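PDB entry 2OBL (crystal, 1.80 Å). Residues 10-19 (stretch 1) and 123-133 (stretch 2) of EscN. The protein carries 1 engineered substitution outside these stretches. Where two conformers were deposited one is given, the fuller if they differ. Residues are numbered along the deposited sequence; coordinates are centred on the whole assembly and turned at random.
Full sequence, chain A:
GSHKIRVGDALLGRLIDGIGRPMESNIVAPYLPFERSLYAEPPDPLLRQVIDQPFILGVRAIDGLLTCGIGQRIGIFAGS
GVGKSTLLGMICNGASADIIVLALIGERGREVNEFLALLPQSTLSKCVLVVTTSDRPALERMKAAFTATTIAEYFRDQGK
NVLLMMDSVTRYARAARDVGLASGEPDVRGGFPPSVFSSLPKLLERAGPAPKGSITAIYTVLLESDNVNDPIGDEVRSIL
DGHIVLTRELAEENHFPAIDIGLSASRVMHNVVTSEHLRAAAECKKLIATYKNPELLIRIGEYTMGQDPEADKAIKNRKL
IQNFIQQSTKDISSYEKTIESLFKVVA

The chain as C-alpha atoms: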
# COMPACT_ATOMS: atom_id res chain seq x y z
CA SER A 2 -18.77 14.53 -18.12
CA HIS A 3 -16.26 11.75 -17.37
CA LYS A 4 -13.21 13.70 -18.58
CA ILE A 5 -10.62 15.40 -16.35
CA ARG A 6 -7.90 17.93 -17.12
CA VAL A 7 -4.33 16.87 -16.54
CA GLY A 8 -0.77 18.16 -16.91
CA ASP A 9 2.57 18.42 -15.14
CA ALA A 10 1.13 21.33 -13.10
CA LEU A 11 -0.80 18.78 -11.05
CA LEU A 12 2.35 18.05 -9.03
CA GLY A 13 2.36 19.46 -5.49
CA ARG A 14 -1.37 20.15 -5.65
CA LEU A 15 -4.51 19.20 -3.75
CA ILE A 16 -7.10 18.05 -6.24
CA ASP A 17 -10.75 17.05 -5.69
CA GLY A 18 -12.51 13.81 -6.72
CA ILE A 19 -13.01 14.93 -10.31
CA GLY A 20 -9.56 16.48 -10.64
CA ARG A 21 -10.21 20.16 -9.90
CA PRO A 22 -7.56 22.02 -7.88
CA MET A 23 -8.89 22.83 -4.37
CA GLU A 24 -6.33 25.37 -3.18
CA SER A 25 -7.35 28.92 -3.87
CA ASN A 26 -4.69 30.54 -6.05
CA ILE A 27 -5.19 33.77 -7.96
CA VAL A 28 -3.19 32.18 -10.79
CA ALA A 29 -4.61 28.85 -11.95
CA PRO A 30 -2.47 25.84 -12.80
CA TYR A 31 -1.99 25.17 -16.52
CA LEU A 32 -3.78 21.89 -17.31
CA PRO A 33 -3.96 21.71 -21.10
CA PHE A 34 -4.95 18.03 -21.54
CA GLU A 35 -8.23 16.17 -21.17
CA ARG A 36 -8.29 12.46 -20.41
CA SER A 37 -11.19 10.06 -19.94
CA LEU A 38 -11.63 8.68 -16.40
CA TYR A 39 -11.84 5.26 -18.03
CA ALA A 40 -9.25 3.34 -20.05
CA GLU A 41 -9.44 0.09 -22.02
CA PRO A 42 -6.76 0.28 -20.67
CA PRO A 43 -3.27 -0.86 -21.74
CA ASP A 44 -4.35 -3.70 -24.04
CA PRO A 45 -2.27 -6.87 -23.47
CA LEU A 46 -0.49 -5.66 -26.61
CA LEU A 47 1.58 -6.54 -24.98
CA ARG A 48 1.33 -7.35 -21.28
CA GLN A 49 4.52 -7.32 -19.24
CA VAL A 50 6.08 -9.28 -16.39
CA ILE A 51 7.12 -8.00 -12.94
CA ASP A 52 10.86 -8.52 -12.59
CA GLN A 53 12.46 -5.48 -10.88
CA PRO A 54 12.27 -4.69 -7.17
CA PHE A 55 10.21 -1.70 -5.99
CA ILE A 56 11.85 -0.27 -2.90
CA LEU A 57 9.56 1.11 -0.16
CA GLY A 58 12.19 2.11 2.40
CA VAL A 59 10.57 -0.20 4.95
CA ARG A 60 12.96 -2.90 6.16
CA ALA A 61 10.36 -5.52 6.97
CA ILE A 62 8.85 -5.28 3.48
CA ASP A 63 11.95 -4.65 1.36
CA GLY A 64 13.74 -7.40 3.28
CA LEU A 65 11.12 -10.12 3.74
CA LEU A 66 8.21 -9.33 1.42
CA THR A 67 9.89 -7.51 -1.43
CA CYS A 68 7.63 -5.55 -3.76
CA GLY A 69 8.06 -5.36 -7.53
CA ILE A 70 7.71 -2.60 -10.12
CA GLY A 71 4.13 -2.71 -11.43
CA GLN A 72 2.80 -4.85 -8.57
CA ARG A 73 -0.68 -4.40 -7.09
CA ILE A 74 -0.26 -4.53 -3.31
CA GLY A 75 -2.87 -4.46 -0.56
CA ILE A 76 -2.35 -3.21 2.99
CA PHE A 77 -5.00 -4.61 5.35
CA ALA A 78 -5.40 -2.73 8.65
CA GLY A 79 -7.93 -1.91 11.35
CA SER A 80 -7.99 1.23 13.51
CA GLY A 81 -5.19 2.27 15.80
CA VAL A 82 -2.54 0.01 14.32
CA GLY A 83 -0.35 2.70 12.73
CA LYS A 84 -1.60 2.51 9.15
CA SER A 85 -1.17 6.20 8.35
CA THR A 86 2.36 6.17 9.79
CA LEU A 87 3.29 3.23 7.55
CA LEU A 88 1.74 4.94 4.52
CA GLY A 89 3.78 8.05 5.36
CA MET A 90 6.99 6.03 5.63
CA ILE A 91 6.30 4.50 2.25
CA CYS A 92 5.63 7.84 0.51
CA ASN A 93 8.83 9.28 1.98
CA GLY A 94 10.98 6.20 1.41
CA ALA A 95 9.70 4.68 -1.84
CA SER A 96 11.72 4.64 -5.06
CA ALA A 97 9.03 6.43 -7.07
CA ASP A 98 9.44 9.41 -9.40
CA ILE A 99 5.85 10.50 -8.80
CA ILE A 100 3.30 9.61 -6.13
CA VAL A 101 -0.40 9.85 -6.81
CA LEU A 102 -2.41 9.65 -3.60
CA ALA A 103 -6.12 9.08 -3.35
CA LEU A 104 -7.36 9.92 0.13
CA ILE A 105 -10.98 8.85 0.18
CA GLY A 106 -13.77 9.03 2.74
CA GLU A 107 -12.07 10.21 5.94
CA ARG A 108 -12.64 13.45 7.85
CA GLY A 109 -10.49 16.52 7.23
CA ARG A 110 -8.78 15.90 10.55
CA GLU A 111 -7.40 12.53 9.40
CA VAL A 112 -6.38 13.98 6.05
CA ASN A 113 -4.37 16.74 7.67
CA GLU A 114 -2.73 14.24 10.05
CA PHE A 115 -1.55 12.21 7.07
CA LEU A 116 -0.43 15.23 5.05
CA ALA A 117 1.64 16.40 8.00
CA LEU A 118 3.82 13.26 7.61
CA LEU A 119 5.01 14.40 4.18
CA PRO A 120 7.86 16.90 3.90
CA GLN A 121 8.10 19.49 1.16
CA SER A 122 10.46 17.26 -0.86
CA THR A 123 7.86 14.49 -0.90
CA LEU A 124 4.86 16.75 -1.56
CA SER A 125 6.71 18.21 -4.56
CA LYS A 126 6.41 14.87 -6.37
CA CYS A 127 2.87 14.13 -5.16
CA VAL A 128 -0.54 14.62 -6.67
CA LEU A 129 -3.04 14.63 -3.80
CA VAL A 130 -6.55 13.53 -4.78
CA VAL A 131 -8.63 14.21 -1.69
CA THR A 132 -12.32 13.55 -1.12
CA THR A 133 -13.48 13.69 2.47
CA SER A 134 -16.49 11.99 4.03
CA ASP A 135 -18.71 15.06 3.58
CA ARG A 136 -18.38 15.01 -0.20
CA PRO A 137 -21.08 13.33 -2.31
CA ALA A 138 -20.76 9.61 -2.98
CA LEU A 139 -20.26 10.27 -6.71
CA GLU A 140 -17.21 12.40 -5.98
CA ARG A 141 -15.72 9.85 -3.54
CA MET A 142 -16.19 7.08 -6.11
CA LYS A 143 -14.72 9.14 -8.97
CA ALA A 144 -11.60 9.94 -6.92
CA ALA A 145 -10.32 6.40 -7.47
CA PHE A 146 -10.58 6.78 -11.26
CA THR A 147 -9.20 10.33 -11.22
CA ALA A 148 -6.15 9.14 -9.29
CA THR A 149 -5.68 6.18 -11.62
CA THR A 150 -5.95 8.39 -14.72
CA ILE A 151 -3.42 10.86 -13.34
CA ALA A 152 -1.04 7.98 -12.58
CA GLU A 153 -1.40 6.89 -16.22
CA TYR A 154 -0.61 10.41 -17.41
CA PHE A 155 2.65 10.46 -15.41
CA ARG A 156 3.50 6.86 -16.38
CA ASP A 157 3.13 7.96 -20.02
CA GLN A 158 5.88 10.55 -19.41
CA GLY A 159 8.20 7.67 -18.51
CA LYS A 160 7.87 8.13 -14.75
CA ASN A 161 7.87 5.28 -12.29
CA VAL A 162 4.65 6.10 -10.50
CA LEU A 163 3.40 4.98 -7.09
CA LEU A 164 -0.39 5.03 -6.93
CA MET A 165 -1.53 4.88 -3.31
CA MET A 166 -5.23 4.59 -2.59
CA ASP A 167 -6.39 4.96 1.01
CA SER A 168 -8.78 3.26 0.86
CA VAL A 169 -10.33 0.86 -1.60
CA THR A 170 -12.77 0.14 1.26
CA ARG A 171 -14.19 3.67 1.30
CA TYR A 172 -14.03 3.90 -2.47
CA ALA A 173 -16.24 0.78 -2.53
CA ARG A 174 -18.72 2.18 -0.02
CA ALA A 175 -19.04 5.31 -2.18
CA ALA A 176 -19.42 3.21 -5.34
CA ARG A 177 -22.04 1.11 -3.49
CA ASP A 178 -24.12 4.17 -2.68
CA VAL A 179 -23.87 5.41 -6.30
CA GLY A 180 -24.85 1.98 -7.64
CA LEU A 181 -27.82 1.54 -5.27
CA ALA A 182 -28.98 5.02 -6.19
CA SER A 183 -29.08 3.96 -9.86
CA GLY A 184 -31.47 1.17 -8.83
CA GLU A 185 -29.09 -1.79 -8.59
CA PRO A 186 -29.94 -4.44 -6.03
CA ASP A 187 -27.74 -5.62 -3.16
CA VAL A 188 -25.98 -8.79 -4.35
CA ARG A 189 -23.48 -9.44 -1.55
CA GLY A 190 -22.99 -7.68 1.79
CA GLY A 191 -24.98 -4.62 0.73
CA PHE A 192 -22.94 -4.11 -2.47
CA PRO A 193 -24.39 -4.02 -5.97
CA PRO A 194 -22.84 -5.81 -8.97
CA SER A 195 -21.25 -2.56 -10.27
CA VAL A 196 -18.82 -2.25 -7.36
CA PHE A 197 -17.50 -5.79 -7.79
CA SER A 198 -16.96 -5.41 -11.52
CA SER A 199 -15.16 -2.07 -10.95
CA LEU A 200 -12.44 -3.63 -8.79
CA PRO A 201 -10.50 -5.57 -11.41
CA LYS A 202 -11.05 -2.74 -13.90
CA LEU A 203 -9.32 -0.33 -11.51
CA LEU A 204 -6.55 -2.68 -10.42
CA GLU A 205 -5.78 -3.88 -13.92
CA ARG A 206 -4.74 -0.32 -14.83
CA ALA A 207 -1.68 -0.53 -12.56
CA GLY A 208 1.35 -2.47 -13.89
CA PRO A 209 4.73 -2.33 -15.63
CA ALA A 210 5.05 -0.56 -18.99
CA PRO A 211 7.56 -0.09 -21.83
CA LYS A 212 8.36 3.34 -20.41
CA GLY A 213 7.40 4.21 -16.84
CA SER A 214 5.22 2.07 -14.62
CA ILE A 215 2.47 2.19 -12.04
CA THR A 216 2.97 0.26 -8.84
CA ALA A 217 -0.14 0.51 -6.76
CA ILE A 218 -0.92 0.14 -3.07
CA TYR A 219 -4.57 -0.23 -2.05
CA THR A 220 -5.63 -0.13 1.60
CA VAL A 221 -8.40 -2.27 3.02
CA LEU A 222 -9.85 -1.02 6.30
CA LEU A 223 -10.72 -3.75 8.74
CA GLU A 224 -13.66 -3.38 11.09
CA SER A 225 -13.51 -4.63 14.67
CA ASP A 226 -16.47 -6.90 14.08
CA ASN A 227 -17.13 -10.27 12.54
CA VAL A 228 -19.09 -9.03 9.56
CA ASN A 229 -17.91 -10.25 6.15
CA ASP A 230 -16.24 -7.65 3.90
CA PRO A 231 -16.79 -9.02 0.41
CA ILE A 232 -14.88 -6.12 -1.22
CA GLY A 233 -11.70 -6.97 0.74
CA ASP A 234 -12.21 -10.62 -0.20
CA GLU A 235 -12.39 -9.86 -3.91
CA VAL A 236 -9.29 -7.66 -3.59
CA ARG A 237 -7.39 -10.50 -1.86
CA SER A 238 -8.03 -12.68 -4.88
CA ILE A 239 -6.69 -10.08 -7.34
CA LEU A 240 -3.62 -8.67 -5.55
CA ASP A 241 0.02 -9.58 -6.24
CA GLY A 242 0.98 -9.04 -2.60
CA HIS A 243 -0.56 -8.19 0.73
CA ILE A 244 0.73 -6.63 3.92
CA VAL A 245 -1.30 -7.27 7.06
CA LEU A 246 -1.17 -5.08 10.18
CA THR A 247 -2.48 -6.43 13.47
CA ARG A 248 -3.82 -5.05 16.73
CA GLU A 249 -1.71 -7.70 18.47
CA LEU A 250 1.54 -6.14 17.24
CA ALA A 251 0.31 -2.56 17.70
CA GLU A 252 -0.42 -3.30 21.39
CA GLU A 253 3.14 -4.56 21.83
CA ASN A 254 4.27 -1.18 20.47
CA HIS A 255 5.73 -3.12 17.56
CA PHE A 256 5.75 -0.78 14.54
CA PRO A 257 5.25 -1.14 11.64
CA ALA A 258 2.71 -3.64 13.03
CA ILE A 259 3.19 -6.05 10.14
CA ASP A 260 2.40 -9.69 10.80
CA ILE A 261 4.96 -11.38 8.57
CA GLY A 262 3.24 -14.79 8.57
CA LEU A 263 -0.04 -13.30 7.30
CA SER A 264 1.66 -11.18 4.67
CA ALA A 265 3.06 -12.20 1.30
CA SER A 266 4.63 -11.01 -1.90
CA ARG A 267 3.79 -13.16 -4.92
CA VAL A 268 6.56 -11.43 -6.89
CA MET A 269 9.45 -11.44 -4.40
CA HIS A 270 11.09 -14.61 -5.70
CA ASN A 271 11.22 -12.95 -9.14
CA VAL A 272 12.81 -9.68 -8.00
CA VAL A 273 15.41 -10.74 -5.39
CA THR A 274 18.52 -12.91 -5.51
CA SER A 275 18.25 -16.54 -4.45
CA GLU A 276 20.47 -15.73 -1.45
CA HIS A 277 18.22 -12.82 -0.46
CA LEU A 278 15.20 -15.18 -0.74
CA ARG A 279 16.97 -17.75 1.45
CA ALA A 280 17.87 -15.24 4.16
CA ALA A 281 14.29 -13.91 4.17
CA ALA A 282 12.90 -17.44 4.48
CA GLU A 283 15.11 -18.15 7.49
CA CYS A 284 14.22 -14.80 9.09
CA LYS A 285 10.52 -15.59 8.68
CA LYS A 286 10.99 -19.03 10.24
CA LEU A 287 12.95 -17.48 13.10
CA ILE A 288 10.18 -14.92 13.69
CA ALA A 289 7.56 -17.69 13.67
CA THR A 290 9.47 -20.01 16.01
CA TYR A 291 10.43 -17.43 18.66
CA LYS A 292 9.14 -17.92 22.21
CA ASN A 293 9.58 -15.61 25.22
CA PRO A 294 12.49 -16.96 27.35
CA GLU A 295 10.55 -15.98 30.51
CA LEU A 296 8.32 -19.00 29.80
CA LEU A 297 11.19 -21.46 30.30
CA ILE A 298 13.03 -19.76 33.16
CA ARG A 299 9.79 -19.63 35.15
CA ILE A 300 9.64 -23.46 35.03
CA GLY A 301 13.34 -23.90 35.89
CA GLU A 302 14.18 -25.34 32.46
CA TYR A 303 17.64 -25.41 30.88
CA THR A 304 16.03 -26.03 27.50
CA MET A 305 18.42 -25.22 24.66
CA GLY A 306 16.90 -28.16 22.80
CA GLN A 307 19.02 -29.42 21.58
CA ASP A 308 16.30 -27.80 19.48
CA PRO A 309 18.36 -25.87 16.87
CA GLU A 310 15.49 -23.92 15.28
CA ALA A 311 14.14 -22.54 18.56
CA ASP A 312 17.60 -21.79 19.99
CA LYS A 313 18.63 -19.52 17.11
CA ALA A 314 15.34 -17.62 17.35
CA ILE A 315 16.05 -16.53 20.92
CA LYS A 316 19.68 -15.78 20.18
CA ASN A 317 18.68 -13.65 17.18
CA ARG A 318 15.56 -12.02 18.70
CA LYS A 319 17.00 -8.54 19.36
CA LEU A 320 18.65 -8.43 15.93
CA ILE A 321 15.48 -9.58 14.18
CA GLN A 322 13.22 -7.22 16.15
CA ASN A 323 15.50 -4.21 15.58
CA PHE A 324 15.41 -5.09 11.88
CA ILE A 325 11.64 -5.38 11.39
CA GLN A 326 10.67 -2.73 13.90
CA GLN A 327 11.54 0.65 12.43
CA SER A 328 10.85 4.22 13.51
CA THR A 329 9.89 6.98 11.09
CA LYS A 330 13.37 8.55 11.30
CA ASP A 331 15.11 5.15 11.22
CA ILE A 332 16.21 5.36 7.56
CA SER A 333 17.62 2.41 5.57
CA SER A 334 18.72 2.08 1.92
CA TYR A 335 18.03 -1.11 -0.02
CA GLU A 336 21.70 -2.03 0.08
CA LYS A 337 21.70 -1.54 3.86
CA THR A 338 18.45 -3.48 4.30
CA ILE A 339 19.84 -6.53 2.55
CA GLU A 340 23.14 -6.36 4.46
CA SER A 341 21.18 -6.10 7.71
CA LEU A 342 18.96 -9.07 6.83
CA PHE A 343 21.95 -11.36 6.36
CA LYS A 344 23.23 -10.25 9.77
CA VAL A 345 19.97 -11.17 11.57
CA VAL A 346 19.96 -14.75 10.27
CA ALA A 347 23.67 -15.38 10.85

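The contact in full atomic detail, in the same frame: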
# COMPACT_ATOMS: atom_id res chain seq x y z
N ALA A 10 1.43 20.35 -14.15
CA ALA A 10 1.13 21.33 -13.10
C ALA A 10 0.33 20.75 -11.94
O ALA A 10 0.10 21.42 -10.92
CB ALA A 10 0.42 22.58 -13.68
N LEU A 11 -0.08 19.49 -12.09
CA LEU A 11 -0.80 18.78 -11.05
C LEU A 11 0.11 18.48 -9.87
O LEU A 11 -0.36 18.31 -8.75
CB LEU A 11 -1.41 17.48 -11.59
CG LEU A 11 -2.62 17.56 -12.53
CD1 LEU A 11 -2.97 16.18 -13.06
CD2 LEU A 11 -3.82 18.17 -11.81
N LEU A 12 1.42 18.40 -10.10
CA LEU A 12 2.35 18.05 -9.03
C LEU A 12 2.38 19.10 -7.91
O LEU A 12 2.44 20.31 -8.18
CB LEU A 12 3.76 17.85 -9.57
CG LEU A 12 4.06 16.60 -10.40
CD1 LEU A 12 5.55 16.56 -10.72
CD2 LEU A 12 3.63 15.34 -9.66
N GLY A 13 2.34 18.61 -6.68
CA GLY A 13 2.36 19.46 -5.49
C GLY A 13 0.99 20.00 -5.12
O GLY A 13 0.87 20.79 -4.19
N ARG A 14 -0.04 19.56 -5.83
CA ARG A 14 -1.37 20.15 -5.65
C ARG A 14 -2.41 19.25 -4.99
O ARG A 14 -2.39 18.04 -5.15
CB ARG A 14 -1.92 20.65 -6.99
CG ARG A 14 -1.08 21.77 -7.59
CD ARG A 14 -1.91 22.64 -8.50
NE ARG A 14 -1.38 24.00 -8.53
CZ ARG A 14 -1.94 25.04 -7.92
NH1 ARG A 14 -3.07 24.89 -7.22
NH2 ARG A 14 -1.37 26.23 -8.00
N LEU A 15 -3.33 19.88 -4.28
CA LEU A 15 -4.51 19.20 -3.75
C LEU A 15 -5.62 19.33 -4.77
O LEU A 15 -5.97 20.43 -5.19
CB LEU A 15 -4.97 19.84 -2.44
CG LEU A 15 -4.11 19.60 -1.22
CD1 LEU A 15 -4.42 20.65 -0.16
CD2 LEU A 15 -4.40 18.22 -0.70
N ILE A 16 -6.19 18.19 -5.13
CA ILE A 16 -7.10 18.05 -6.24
C ILE A 16 -8.33 17.34 -5.71
O ILE A 16 -8.18 16.41 -4.91
CB ILE A 16 -6.41 17.12 -7.28
CG1 ILE A 16 -5.14 17.78 -7.83
CG2 ILE A 16 -7.35 16.69 -8.34
CD1 ILE A 16 -5.40 19.05 -8.50
N ASP A 17 -9.53 17.73 -6.14
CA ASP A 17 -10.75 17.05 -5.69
C ASP A 17 -11.03 15.75 -6.44
O ASP A 17 -10.20 15.32 -7.25
CB ASP A 17 -11.99 17.97 -5.67
CG ASP A 17 -12.54 18.31 -7.05
OD1 ASP A 17 -12.14 17.69 -8.06
OD2 ASP A 17 -13.40 19.22 -7.13
N GLY A 18 -12.18 15.14 -6.17
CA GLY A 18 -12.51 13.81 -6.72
C GLY A 18 -12.63 13.75 -8.23
O GLY A 18 -12.50 12.69 -8.83
N ILE A 19 -12.95 14.89 -8.85
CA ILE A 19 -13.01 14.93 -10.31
C ILE A 19 -11.88 15.76 -10.91
O ILE A 19 -11.98 16.24 -12.04
CB ILE A 19 -14.39 15.40 -10.83
CG1 ILE A 19 -14.76 16.76 -10.24
CG2 ILE A 19 -15.46 14.37 -10.50
CD1 ILE A 19 -16.01 17.38 -10.87
N THR A 123 8.79 15.54 -0.49
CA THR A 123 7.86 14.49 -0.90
C THR A 123 6.65 15.10 -1.60
O THR A 123 6.28 14.67 -2.70
CB THR A 123 7.43 13.62 0.29
OG1 THR A 123 8.58 13.00 0.87
CG2 THR A 123 6.42 12.53 -0.16
N LEU A 124 6.03 16.10 -0.97
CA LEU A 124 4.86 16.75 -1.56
C LEU A 124 5.10 17.27 -2.98
O LEU A 124 4.19 17.29 -3.80
CB LEU A 124 4.36 17.87 -0.65
CG LEU A 124 3.81 17.44 0.71
CD1 LEU A 124 3.74 18.64 1.64
CD2 LEU A 124 2.43 16.75 0.56
N SER A 125 6.34 17.68 -3.26
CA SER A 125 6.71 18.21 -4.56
C SER A 125 6.61 17.20 -5.69
O SER A 125 6.54 17.59 -6.86
CB SER A 125 8.11 18.79 -4.52
OG SER A 125 8.08 20.07 -3.92
N LYS A 126 6.62 15.91 -5.35
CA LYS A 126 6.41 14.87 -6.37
C LYS A 126 5.08 14.14 -6.22
O LYS A 126 4.87 13.10 -6.85
CB LYS A 126 7.56 13.86 -6.38
CG LYS A 126 7.69 13.03 -5.13
CD LYS A 126 8.83 12.04 -5.30
CE LYS A 126 8.97 11.13 -4.09
NZ LYS A 126 10.14 10.22 -4.31
N CYS A 127 4.19 14.71 -5.42
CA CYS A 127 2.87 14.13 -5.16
C CYS A 127 1.75 14.85 -5.89
O CYS A 127 1.75 16.08 -6.01
CB CYS A 127 2.55 14.16 -3.66
SG CYS A 127 3.46 13.01 -2.61
N VAL A 128 0.78 14.08 -6.35
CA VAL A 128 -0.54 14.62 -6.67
C VAL A 128 -1.50 14.09 -5.61
O VAL A 128 -1.58 12.88 -5.37
CB VAL A 128 -1.02 14.21 -8.07
CG1 VAL A 128 -2.34 14.90 -8.39
CG2 VAL A 128 0.03 14.56 -9.12
N LEU A 129 -2.21 15.00 -4.95
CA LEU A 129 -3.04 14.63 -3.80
C LEU A 129 -4.51 14.72 -4.16
O LEU A 129 -5.09 15.81 -4.16
CB LEU A 129 -2.73 15.57 -2.63
CG LEU A 129 -1.25 15.67 -2.25
CD1 LEU A 129 -1.01 16.84 -1.31
CD2 LEU A 129 -0.80 14.38 -1.61
N VAL A 130 -5.12 13.58 -4.49
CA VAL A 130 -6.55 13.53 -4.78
C VAL A 130 -7.28 13.29 -3.46
O VAL A 130 -7.14 12.23 -2.85
CB VAL A 130 -6.89 12.42 -5.79
CG1 VAL A 130 -8.41 12.39 -6.04
CG2 VAL A 130 -6.10 12.61 -7.09
N VAL A 131 -8.01 14.29 -3.01
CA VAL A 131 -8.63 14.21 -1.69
C VAL A 131 -10.13 14.40 -1.76
O VAL A 131 -10.61 15.41 -2.29
CB VAL A 131 -8.03 15.26 -0.74
CG1 VAL A 131 -8.74 15.23 0.63
CG2 VAL A 131 -6.52 15.08 -0.61
N THR A 132 -10.87 13.43 -1.23
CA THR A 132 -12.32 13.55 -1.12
C THR A 132 -12.77 13.07 0.24
O THR A 132 -12.81 11.86 0.51
CB THR A 132 -13.06 12.75 -2.23
OG1 THR A 132 -12.64 11.38 -2.22
CG2 THR A 132 -12.77 13.35 -3.59
N THR A 133 -13.11 14.02 1.11
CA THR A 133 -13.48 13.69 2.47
C THR A 133 -14.90 13.14 2.59
O THR A 133 -15.66 13.13 1.61
CB THR A 133 -13.32 14.91 3.38
OG1 THR A 133 -14.08 15.98 2.84
CG2 THR A 133 -11.86 15.32 3.43

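The two stretches, more than a hundred residues apart in sequence, meet as a short parallel β-sheet pairing in which four backbone hydrogen bonds fix the register and aliphatic side chains pack over both faces. The bridge pairs are Leu 15 with Leu 129 and Ile 16 with Val 130, each with CA atoms 4.8 Å apart, and the contact buries 623 Å² counted over both sides.

The hydrogen bonds follow the alternation expected of parallel strands. Leu 129 uses both of its backbone polar groups: its N donates to Arg 14 O at 3.1 Å, and its O accepts from Ile 16 N at 2.8 Å. Ile 16 likewise turns both groups to the partner strand, its O receiving Val 131 N at 2.9 Å. Angles at the hydrogen of 157° to 167° show that these bonds are close to straight. The same carbonyls also face CA hydrogens, with Leu 15 CA 3.5 Å from Leu 129 O and Val 130 CA 3.3 Å from Ile 16 O. Ile 16 O and Leu 129 O, both acceptors, lie 3.2 Å apart without bonding to each other; each has its own N-H donor.

At the leading end, two turns meet. Residues Leu 11 to Arg 14 form a type II turn, closed by Arg 14 N donating to Leu 11 O at 3.2 Å, while Leu 124 to Cys 127 form a type I turn, closed by Cys 127 N donating to Leu 124 O at 3.0 Å. The shortest hydrogen bond of the contact joins them, Gly 13 N to Cys 127 O at 2.7 Å. Gly 13 has a phi of 83°, a value that favours glycine, and its CA makes a further C-H contact with Leu 124 O at 3.3 Å.

Side chains extend the pairing on both faces. On the face carrying Leu 15 and Leu 129, the end of the Leu 15 side chain comes nearer to the neighbouring strand, placing CD2 3.7 Å from Leu 129 CB and 3.8 Å from Val 131 CG2; a single methyl thus touches two alternate residues of the neighbouring strand. The side-chain contacts of Ile 16 are longer, with CG1 4.1 Å from Val 128 CG1 and CG2 4.4 Å from Val 130 CG2. Val 128 also meets the turn, its CG2 lying 3.7 Å from Leu 12 CD2 and 4.1 Å from Leu 11 CB.

Beyond the bond from Val 131 N to Ile 16 O, the chains remain close without further hydrogen bonds between them. Gly 18 CA lies 3.2 Å from Thr 132 CG2, and an ideally placed CB on Gly 18 would come within 2.7 Å of that methyl, a clash that the absent side chain avoids. Asp 17 points its CA-to-CB bond away from the partner strand, and its OD1 accepts a weak hydrogen bond from Ile 19 N at 3.0 Å.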